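Chitin deacetylase (Bombyx mori, PDB 5ZNT) hydrolyses the N-acetyl groups of N-acetyl-D-glucosamine residues in chitin, a zinc-dependent deacetylation that yields chitosan and acetate. Local coordinates at residues 90-95 against 139-144; 209-214 against 301-306; 307-312 against 323-328. All blocks are in the same frame, centred on the assembly; numbering follows the deposited sequence.

Interaction 1 of 3, residues 90-95 against 139-144; sequences ETHRKG and DNSVVG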
loop_
_atom_site.group_PDB
_atom_site.type_symbol
_atom_site.label_atom_id
_atom_site.label_comp_id
_atom_site.label_asym_id
_atom_site.label_seq_id
_atom_site.Cartn_x
_atom_site.Cartn_y
_atom_site.Cartn_z
ATOM N N GLU A 90 -9.918 14.309 0.439
ATOM C CA GLU A 90 -10.414 14.365 -0.926
ATOM C C GLU A 90 -9.977 13.136 -1.721
ATOM O O GLU A 90 -10.756 12.575 -2.502
ATOM C CB GLU A 90 -9.924 15.655 -1.584
ATOM C CG GLU A 90 -10.309 15.798 -3.036
ATOM C CD GLU A 90 -11.809 16.034 -3.242
ATOM O OE1 GLU A 90 -12.202 16.120 -4.424
ATOM O OE2 GLU A 90 -12.591 16.119 -2.249
ATOM N N THR A 91 -8.731 12.709 -1.524
ATOM C CA THR A 91 -8.245 11.473 -2.121
ATOM C C THR A 91 -9.129 10.291 -1.731
ATOM O O THR A 91 -9.471 9.455 -2.575
ATOM C CB THR A 91 -6.793 11.260 -1.672
ATOM O OG1 THR A 91 -5.985 12.330 -2.180
ATOM C CG2 THR A 91 -6.237 9.915 -2.128
ATOM N N HIS A 92 -9.498 10.207 -0.453
ATOM C CA HIS A 92 -10.386 9.155 0.028
ATOM C C HIS A 92 -11.781 9.305 -0.580
ATOM O O HIS A 92 -12.378 8.317 -1.031
ATOM C CB HIS A 92 -10.438 9.218 1.555
ATOM C CG HIS A 92 -11.171 8.081 2.208
ATOM N ND1 HIS A 92 -12.524 8.120 2.476
ATOM C CD2 HIS A 92 -10.729 6.902 2.698
ATOM C CE1 HIS A 92 -12.886 7.006 3.085
ATOM N NE2 HIS A 92 -11.815 6.247 3.236
ATOM N N ARG A 93 -12.297 10.541 -0.632
ATOM C CA ARG A 93 -13.616 10.777 -1.229
ATOM C C ARG A 93 -13.648 10.298 -2.671
ATOM O O ARG A 93 -14.666 9.764 -3.133
ATOM C CB ARG A 93 -13.985 12.270 -1.151
ATOM C CG ARG A 93 -15.407 12.578 -1.633
ATOM C CD ARG A 93 -15.705 14.058 -1.632
ATOM N NE ARG A 93 -15.048 14.757 -2.731
ATOM C CZ ARG A 93 -15.544 14.870 -3.961
ATOM N NH1 ARG A 93 -16.712 14.311 -4.265
ATOM N NH2 ARG A 93 -14.859 15.535 -4.890
ATOM N N LYS A 94 -12.529 10.456 -3.397
ATOM C CA LYS A 94 -12.434 10.020 -4.785
ATOM C C LYS A 94 -12.261 8.514 -4.926
ATOM O O LYS A 94 -12.183 8.028 -6.054
ATOM C CB LYS A 94 -11.276 10.731 -5.495
ATOM C CG LYS A 94 -11.562 12.215 -5.794
ATOM C CD LYS A 94 -12.648 12.341 -6.838
ATOM C CE LYS A 94 -12.740 13.767 -7.358
ATOM N NZ LYS A 94 -13.517 13.840 -8.637
ATOM N N GLY A 95 -12.197 7.766 -3.830
ATOM C CA GLY A 95 -12.195 6.317 -3.889
ATOM C C GLY A 95 -10.836 5.658 -3.782
ATOM O O GLY A 95 -10.752 4.429 -3.917
ATOM N N ASP A 139 -15.748 5.618 8.276
ATOM C CA ASP A 139 -16.230 4.309 7.859
ATOM C C ASP A 139 -15.251 3.180 8.161
ATOM O O ASP A 139 -15.378 2.097 7.579
ATOM C CB ASP A 139 -16.570 4.338 6.365
ATOM C CG ASP A 139 -15.349 4.599 5.490
ATOM O OD1 ASP A 139 -14.259 4.913 6.038
ATOM O OD2 ASP A 139 -15.476 4.469 4.255
ATOM N N ASN A 140 -14.260 3.414 9.031
ATOM C CA ASN A 140 -13.292 2.389 9.449
ATOM C C ASN A 140 -12.548 1.742 8.275
ATOM O O ASN A 140 -12.173 0.566 8.331
ATOM C CB ASN A 140 -13.971 1.321 10.301
ATOM C CG ASN A 140 -14.629 1.912 11.523
ATOM O OD1 ASN A 140 -15.848 1.888 11.646
ATOM N ND2 ASN A 140 -13.833 2.481 12.408
ATOM N N SER A 141 -12.294 2.519 7.224
ATOM C CA SER A 141 -11.626 2.017 6.027
ATOM C C SER A 141 -10.110 2.263 6.010
ATOM O O SER A 141 -9.442 1.846 5.061
ATOM C CB SER A 141 -12.260 2.636 4.782
ATOM O OG SER A 141 -12.145 4.053 4.789
ATOM N N VAL A 142 -9.549 2.908 7.030
ATOM C CA VAL A 142 -8.097 3.034 7.182
ATOM C C VAL A 142 -7.614 1.770 7.905
ATOM O O VAL A 142 -7.733 1.655 9.118
ATOM C CB VAL A 142 -7.731 4.312 7.942
ATOM C CG1 VAL A 142 -6.212 4.426 8.127
ATOM C CG2 VAL A 142 -8.318 5.563 7.231
ATOM N N VAL A 143 -7.097 0.788 7.159
ATOM C CA VAL A 143 -6.941 -0.555 7.724
ATOM C C VAL A 143 -5.578 -1.169 7.413
ATOM O O VAL A 143 -5.254 -2.251 7.917
ATOM C CB VAL A 143 -8.063 -1.500 7.237
ATOM C CG1 VAL A 143 -9.443 -0.913 7.533
ATOM C CG2 VAL A 143 -7.913 -1.806 5.741
ATOM N N GLY A 144 -4.783 -0.508 6.569
ATOM C CA GLY A 144 -3.485 -1.037 6.181
ATOM C C GLY A 144 -2.311 -0.325 6.821
ATOM O O GLY A 144 -2.420 0.838 7.233
#
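His92 and Ser141 carry the polar link between the end of helix 85-93 and the loop leading to strand 144-145. The cross-segment hydrogen bond runs from His92 NE2 to Ser141 OG at 2.7 Å, with an N-H...O angle of 160°. Ser141 OG lies only 8° out of the imidazole plane, so the ring donates edge-on. With CG anti to the backbone N (chi1 -172°), the imidazole reaches out from the helix toward the loop.

Within the loop, Ser141 OG in turn donates to Asp139 OD1 at 2.6 Å, on the syn side of the carboxylate. The carboxylate probably draws the hydroxyl proton toward itself, which would make OG a better acceptor for His92 NE2. Contact between ring and carboxylate is looser: His92 CE1 and Asp139 OD2 are 3.8 Å apart, the two planes steeply turned to each other.

A salt bridge staples the helix end internally. Arg93 holds Glu90 side-on, NH2 to OE1 at 2.8 Å and NE to OE2 at 2.9 Å. Backbone bonds then close the helix: Gly95 N reaches His92 O at 2.9 Å. Gly95 has a positive phi, where a side chain would press on Lys94 O, which by itself calls for glycine.

Only 103 Å² is buried, as befits a surface contact within the polysaccharide deacetylase region, where a helix closed by a Schellman motif is tied to a neighbouring loop.

Interaction 2 of 3, residues 209-214 against 301-306; sequences WEMVMN and VTMTQV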
loop_
_atom_site.group_PDB
_atom_site.type_symbol
_atom_site.label_atom_id
_atom_site.label_comp_id
_atom_site.label_asym_id
_atom_site.label_seq_id
_atom_site.Cartn_x
_atom_site.Cartn_y
_atom_site.Cartn_z
ATOM N N TRP A 209 -3.491 -9.956 7.470
ATOM C CA TRP A 209 -3.122 -10.222 6.087
ATOM C C TRP A 209 -1.776 -9.589 5.779
ATOM O O TRP A 209 -1.436 -8.523 6.301
ATOM C CB TRP A 209 -4.173 -9.664 5.129
ATOM C CG TRP A 209 -5.447 -10.420 5.094
ATOM C CD1 TRP A 209 -6.538 -10.254 5.912
ATOM C CD2 TRP A 209 -5.787 -11.469 4.179
ATOM N NE1 TRP A 209 -7.535 -11.135 5.553
ATOM C CE2 TRP A 209 -7.097 -11.896 4.500
ATOM C CE3 TRP A 209 -5.108 -12.088 3.121
ATOM C CZ2 TRP A 209 -7.749 -12.917 3.799
ATOM C CZ3 TRP A 209 -5.758 -13.104 2.419
ATOM C CH2 TRP A 209 -7.071 -13.506 2.767
ATOM N N GLU A 210 -1.003 -10.245 4.912
ATOM C CA GLU A 210 0.229 -9.668 4.391
ATOM C C GLU A 210 0.058 -9.412 2.900
ATOM O O GLU A 210 0.039 -10.357 2.101
ATOM C CB GLU A 210 1.445 -10.563 4.629
ATOM C CG GLU A 210 2.734 -9.988 4.010
ATOM C CD GLU A 210 3.083 -8.626 4.615
ATOM O OE1 GLU A 210 2.881 -8.465 5.833
ATOM O OE2 GLU A 210 3.568 -7.729 3.898
ATOM N N MET A 211 -0.016 -8.135 2.522
ATOM C CA MET A 211 0.020 -7.757 1.109
ATOM C C MET A 211 1.479 -7.755 0.687
ATOM O O MET A 211 2.137 -6.717 0.599
ATOM C CB MET A 211 -0.641 -6.402 0.888
ATOM C CG MET A 211 -2.161 -6.459 0.993
ATOM S SD MET A 211 -2.929 -7.523 -0.272
ATOM C CE MET A 211 -2.338 -6.766 -1.796
ATOM N N VAL A 212 1.984 -8.962 0.402
ATOM C CA VAL A 212 3.420 -9.152 0.282
ATOM C C VAL A 212 3.957 -8.323 -0.869
ATOM O O VAL A 212 3.290 -8.130 -1.898
ATOM C CB VAL A 212 3.738 -10.655 0.113
ATOM C CG1 VAL A 212 3.083 -11.234 -1.162
ATOM C CG2 VAL A 212 5.237 -10.912 0.128
ATOM N N MET A 213 5.163 -7.802 -0.694
ATOM C CA MET A 213 5.796 -6.926 -1.676
ATOM C C MET A 213 6.781 -7.780 -2.470
ATOM O O MET A 213 7.930 -7.961 -2.074
ATOM C CB MET A 213 6.479 -5.741 -0.991
ATOM C CG MET A 213 5.499 -4.842 -0.202
ATOM S SD MET A 213 6.335 -3.508 0.738
ATOM C CE MET A 213 6.879 -2.420 -0.561
ATOM N N ASN A 214 6.312 -8.317 -3.602
ATOM C CA ASN A 214 7.193 -9.065 -4.493
ATOM C C ASN A 214 8.229 -8.138 -5.096
ATOM O O ASN A 214 7.885 -7.096 -5.658
ATOM C CB ASN A 214 6.394 -9.719 -5.622
ATOM C CG ASN A 214 5.541 -10.856 -5.148
ATOM O OD1 ASN A 214 6.049 -11.935 -4.841
ATOM N ND2 ASN A 214 4.227 -10.636 -5.096
ATOM N N VAL A 301 -6.414 -1.634 -8.710
ATOM C CA VAL A 301 -7.265 -1.659 -7.533
ATOM C C VAL A 301 -6.463 -1.288 -6.283
ATOM O O VAL A 301 -5.226 -1.314 -6.269
ATOM C CB VAL A 301 -7.919 -3.050 -7.354
ATOM C CG1 VAL A 301 -8.875 -3.359 -8.536
ATOM C CG2 VAL A 301 -6.839 -4.113 -7.258
ATOM N N THR A 302 -7.191 -0.967 -5.214
ATOM C CA THR A 302 -6.555 -0.729 -3.923
ATOM C C THR A 302 -6.115 -2.046 -3.292
ATOM O O THR A 302 -6.519 -3.139 -3.704
ATOM C CB THR A 302 -7.503 -0.014 -2.969
ATOM O OG1 THR A 302 -8.542 -0.914 -2.570
ATOM C CG2 THR A 302 -8.138 1.210 -3.630
ATOM N N MET A 303 -5.316 -1.931 -2.230
ATOM C CA MET A 303 -4.896 -3.125 -1.494
ATOM C C MET A 303 -6.080 -3.820 -0.849
ATOM O O MET A 303 -6.183 -5.050 -0.876
ATOM C CB MET A 303 -3.878 -2.752 -0.423
ATOM C CG MET A 303 -2.733 -1.955 -0.943
ATOM S SD MET A 303 -1.548 -3.071 -1.658
ATOM C CE MET A 303 -0.292 -2.924 -0.479
ATOM N N THR A 304 -6.956 -3.046 -0.194
ATOM C CA THR A 304 -8.157 -3.633 0.386
ATOM C C THR A 304 -8.966 -4.368 -0.679
ATOM O O THR A 304 -9.514 -5.445 -0.418
ATOM C CB THR A 304 -9.005 -2.548 1.055
ATOM O OG1 THR A 304 -8.345 -2.101 2.243
ATOM C CG2 THR A 304 -10.417 -3.073 1.436
ATOM N N GLN A 305 -9.018 -3.819 -1.899
ATOM C CA GLN A 305 -9.773 -4.473 -2.966
ATOM C C GLN A 305 -9.132 -5.795 -3.393
ATOM O O GLN A 305 -9.848 -6.715 -3.808
ATOM C CB GLN A 305 -9.919 -3.522 -4.154
ATOM C CG GLN A 305 -11.012 -2.502 -3.906
ATOM C CD GLN A 305 -11.052 -1.384 -4.910
ATOM O OE1 GLN A 305 -10.139 -1.210 -5.720
ATOM N NE2 GLN A 305 -12.137 -0.621 -4.882
ATOM N N VAL A 306 -7.805 -5.917 -3.300
ATOM C CA VAL A 306 -7.180 -7.216 -3.545
ATOM C C VAL A 306 -7.681 -8.232 -2.527
ATOM O O VAL A 306 -8.117 -9.333 -2.883
ATOM C CB VAL A 306 -5.644 -7.114 -3.521
ATOM C CG1 VAL A 306 -5.027 -8.522 -3.652
ATOM C CG2 VAL A 306 -5.150 -6.247 -4.649
#
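An inverse gamma turn centred on Met211, in the interruption of strand 209-214, meets the first turn of helix 303-311, which starts with a capping box. The contact is wholly apolar and all three touching residues are buried. Met211 enters at two levels. Close to its backbone, Met211 CB lies 3.8 Å from Met303 CE; at its far end, Met211 CE is 3.7 Å from Val306 CG1. This terminal methyl also sits 3.8 Å from Met303 SD, so it is held between two residues one helical turn apart.

The bends of the Met211 chain account for this reach: chi2 of -63° and chi3 of -58° fold the thioether back. The Met211 and Val306 side chains run obliquely to each other, with Met211 CE against Val306 CB and CG1. Met303 is bent as well, which brings its own methyl beside the base of Met211.

In the fold, the contact joins the mixed sheet containing strand 209-214 to the helix that follows strand 298-300 of the parallel sheet. Tyr168 touches both methionines, while Thr41 of strand 38-45 touches Met303 and Val306. An alanine in place of Met211 would keep CB beside Met303 CE but would probably leave Val306 CG1 and Met303 SD without the methyl packed between them, opening a gap between strand and helix.

The helix start is fixed by reciprocal bonds. Gln305 N donates to Thr302 OG1 at 3.0 Å, and Thr302 N donates to Gln305 OE1 at 3.0 Å, approaching from above the carbonyl plane. Gln305 is thereby turned back over the helix start, whereas Met303 and Val306 have their CB atoms directed toward the gamma turn.

Interaction 3 of 3, residues 307-312 against 323-328; sequences IQWVQN and EPWREK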
loop_
_atom_site.group_PDB
_atom_site.type_symbol
_atom_site.label_atom_id
_atom_site.label_comp_id
_atom_site.label_asym_id
_atom_site.label_seq_id
_atom_site.Cartn_x
_atom_site.Cartn_y
_atom_site.Cartn_z
ATOM N N ILE A 307 -7.644 -7.864 -1.243
ATOM C CA ILE A 307 -8.094 -8.774 -0.191
ATOM C C ILE A 307 -9.562 -9.148 -0.390
ATOM O O ILE A 307 -9.960 -10.294 -0.158
ATOM C CB ILE A 307 -7.848 -8.146 1.198
ATOM C CG1 ILE A 307 -6.347 -7.974 1.442
ATOM C CG2 ILE A 307 -8.492 -8.991 2.312
ATOM C CD1 ILE A 307 -5.997 -7.169 2.729
ATOM N N GLN A 308 -10.388 -8.197 -0.835
ATOM C CA GLN A 308 -11.797 -8.505 -1.052
ATOM C C GLN A 308 -11.967 -9.531 -2.170
ATOM O O GLN A 308 -12.812 -10.432 -2.071
ATOM C CB GLN A 308 -12.573 -7.221 -1.344
ATOM C CG GLN A 308 -12.795 -6.382 -0.098
ATOM C CD GLN A 308 -13.302 -5.003 -0.422
ATOM O OE1 GLN A 308 -12.877 -4.388 -1.399
ATOM N NE2 GLN A 308 -14.229 -4.510 0.389
ATOM N N TRP A 309 -11.139 -9.444 -3.215
ATOM C CA TRP A 309 -11.165 -10.462 -4.263
ATOM C C TRP A 309 -10.678 -11.810 -3.739
ATOM O O TRP A 309 -11.279 -12.849 -4.038
ATOM C CB TRP A 309 -10.311 -10.024 -5.449
ATOM C CG TRP A 309 -10.391 -10.963 -6.635
ATOM C CD1 TRP A 309 -11.184 -10.819 -7.740
ATOM C CD2 TRP A 309 -9.655 -12.179 -6.827
ATOM N NE1 TRP A 309 -10.997 -11.874 -8.604
ATOM C CE2 TRP A 309 -10.067 -12.724 -8.067
ATOM C CE3 TRP A 309 -8.700 -12.863 -6.071
ATOM C CZ2 TRP A 309 -9.550 -13.921 -8.569
ATOM C CZ3 TRP A 309 -8.186 -14.054 -6.569
ATOM C CH2 TRP A 309 -8.608 -14.566 -7.812
ATOM N N VAL A 310 -9.584 -11.820 -2.971
ATOM C CA VAL A 310 -9.084 -13.075 -2.401
ATOM C C VAL A 310 -10.166 -13.752 -1.580
ATOM O O VAL A 310 -10.266 -14.985 -1.547
ATOM C CB VAL A 310 -7.816 -12.820 -1.562
ATOM C CG1 VAL A 310 -7.422 -14.075 -0.767
ATOM C CG2 VAL A 310 -6.672 -12.406 -2.466
ATOM N N GLN A 311 -10.989 -12.962 -0.903
ATOM C CA GLN A 311 -12.009 -13.511 -0.028
ATOM C C GLN A 311 -13.212 -14.030 -0.801
ATOM O O GLN A 311 -14.009 -14.796 -0.248
ATOM C CB GLN A 311 -12.448 -12.446 0.984
ATOM C CG GLN A 311 -11.370 -12.110 2.040
ATOM C CD GLN A 311 -11.783 -10.947 2.940
ATOM O OE1 GLN A 311 -12.435 -9.996 2.496
ATOM N NE2 GLN A 311 -11.427 -11.033 4.206
ATOM N N ASN A 312 -13.367 -13.620 -2.055
ATOM C CA ASN A 312 -14.474 -14.075 -2.892
ATOM C C ASN A 312 -14.006 -14.044 -4.339
ATOM O O ASN A 312 -14.357 -13.147 -5.111
ATOM C CB ASN A 312 -15.719 -13.210 -2.675
ATOM C CG ASN A 312 -16.871 -13.618 -3.571
ATOM O OD1 ASN A 312 -16.856 -14.702 -4.156
ATOM N ND2 ASN A 312 -17.871 -12.741 -3.701
ATOM N N GLU A 323 -19.092 -6.017 -6.692
ATOM C CA GLU A 323 -19.465 -4.775 -6.021
ATOM C C GLU A 323 -18.323 -4.104 -5.258
ATOM O O GLU A 323 -18.226 -2.867 -5.334
ATOM C CB GLU A 323 -20.656 -5.014 -5.082
ATOM C CG GLU A 323 -21.996 -5.130 -5.809
ATOM C CD GLU A 323 -22.230 -3.996 -6.813
ATOM O OE1 GLU A 323 -22.021 -2.807 -6.461
ATOM O OE2 GLU A 323 -22.614 -4.295 -7.967
ATOM N N PRO A 324 -17.459 -4.811 -4.515
ATOM C CA PRO A 324 -16.378 -4.090 -3.812
ATOM C C PRO A 324 -15.494 -3.296 -4.752
ATOM O O PRO A 324 -15.045 -2.202 -4.391
ATOM C CB PRO A 324 -15.612 -5.216 -3.102
ATOM C CG PRO A 324 -16.673 -6.285 -2.869
ATOM C CD PRO A 324 -17.510 -6.235 -4.115
ATOM N N TRP A 325 -15.259 -3.793 -5.968
ATOM C CA TRP A 325 -14.448 -3.053 -6.926
ATOM C C TRP A 325 -15.188 -1.878 -7.560
ATOM O O TRP A 325 -14.568 -1.099 -8.302
ATOM C CB TRP A 325 -13.930 -3.997 -8.008
ATOM C CG TRP A 325 -12.869 -4.951 -7.523
ATOM C CD1 TRP A 325 -12.472 -5.161 -6.233
ATOM C CD2 TRP A 325 -12.071 -5.821 -8.333
ATOM N NE1 TRP A 325 -11.468 -6.107 -6.194
ATOM C CE2 TRP A 325 -11.200 -6.520 -7.469
ATOM C CE3 TRP A 325 -12.010 -6.075 -9.703
ATOM C CZ2 TRP A 325 -10.279 -7.449 -7.933
ATOM C CZ3 TRP A 325 -11.099 -7.003 -10.159
ATOM C CH2 TRP A 325 -10.254 -7.690 -9.278
ATOM N N ARG A 326 -16.486 -1.726 -7.298
ATOM C CA ARG A 326 -17.265 -0.621 -7.837
ATOM C C ARG A 326 -17.583 0.437 -6.787
ATOM O O ARG A 326 -18.263 1.413 -7.109
ATOM C CB ARG A 326 -18.576 -1.142 -8.455
ATOM C CG ARG A 326 -18.406 -2.301 -9.437
ATOM C CD ARG A 326 -19.712 -2.621 -10.165
ATOM N NE ARG A 326 -20.219 -1.398 -10.766
ATOM C CZ ARG A 326 -19.986 -1.032 -12.022
ATOM N NH1 ARG A 326 -19.285 -1.826 -12.832
ATOM N NH2 ARG A 326 -20.468 0.125 -12.463
ATOM N N GLU A 327 -17.134 0.266 -5.540
ATOM C CA GLU A 327 -17.329 1.315 -4.536
ATOM C C GLU A 327 -16.645 2.594 -5.004
ATOM O O GLU A 327 -15.515 2.560 -5.516
ATOM C CB GLU A 327 -16.783 0.890 -3.166
ATOM C CG GLU A 327 -17.400 -0.386 -2.580
ATOM C CD GLU A 327 -16.603 -0.925 -1.382
ATOM O OE1 GLU A 327 -15.750 -0.180 -0.851
ATOM O OE2 GLU A 327 -16.816 -2.097 -0.980
ATOM N N LYS A 328 -17.347 3.715 -4.870
ATOM C CA LYS A 328 -16.859 5.002 -5.351
ATOM C C LYS A 328 -16.329 4.858 -6.776
ATOM O O LYS A 328 -15.185 5.192 -7.093
ATOM C CB LYS A 328 -15.806 5.577 -4.397
ATOM C CG LYS A 328 -16.379 5.886 -3.021
ATOM C CD LYS A 328 -15.364 6.548 -2.116
ATOM C CE LYS A 328 -15.132 5.726 -0.867
ATOM N NZ LYS A 328 -14.382 6.517 0.150
HETATM O O HOH W 1 -13.416 -1.629 -1.651
#
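The indoles of Trp309 and Trp325 lie nearly parallel, with 24° between the Trp309 five-membered ring and the Trp325 six-membered ring, but slid apart so that they barely overlap. Those two centroids are 5.2 Å apart. Trp309 CG stands anti to the backbone N (chi1 -174°), carrying the indole toward Trp325. The touching is done by Trp325 CZ2, which comes within 3.5 Å of Trp309 CD1 and 3.6 Å of Trp309 CB. Trp182 also meets the Trp309 ring; Tyr299 (obliquely) and Phe322 (edge-to-face) meet Trp325. Trp309 NE1 bonds Arg314 O, and Trp325 NE1 bonds Gln305 O.

The second flat group, the amide of Gln308, lays one face on Pro324 CB, with OE1 at 3.3 Å. Its NE2 is 3.8 Å from Glu327 OE2, with the amide and carboxylate planes perpendicular. A water lies 2.8 Å from Gln308 OE1 and 3.2 Å from Pro324 O, placed to donate to each, though more acceptors are in reach than it has protons.

The chemistry thus grades from buried ring packing to a hydrated polar margin: no direct hydrogen bond joins the two segments themselves, while Trp325 NE1 ties the loop to the helix one turn earlier.

Helix 303-311 serves both interaction 2 and interaction 3, presenting its first turn to the broken strand 209-214 and its later turns to the loop at 323-328. Interaction 2 is core, its centre about 7 Å from the centre of the chain, and purely apolar. Interaction 3, its centre about 16 Å from the centre of the chain, is partly buried and mixes aromatic packing with water. Interaction 1 lies at the surface and rests on a short hydrogen-bond chain; its ion pair is internal to the helix end. The contacts also touch: Met211 SD packs 3.8 Å from Ile307 CG1, and Lys328 NZ lies 2.9 Å from His92 O, a probable hydrogen bond from the 323-328 loop to helix 85-93.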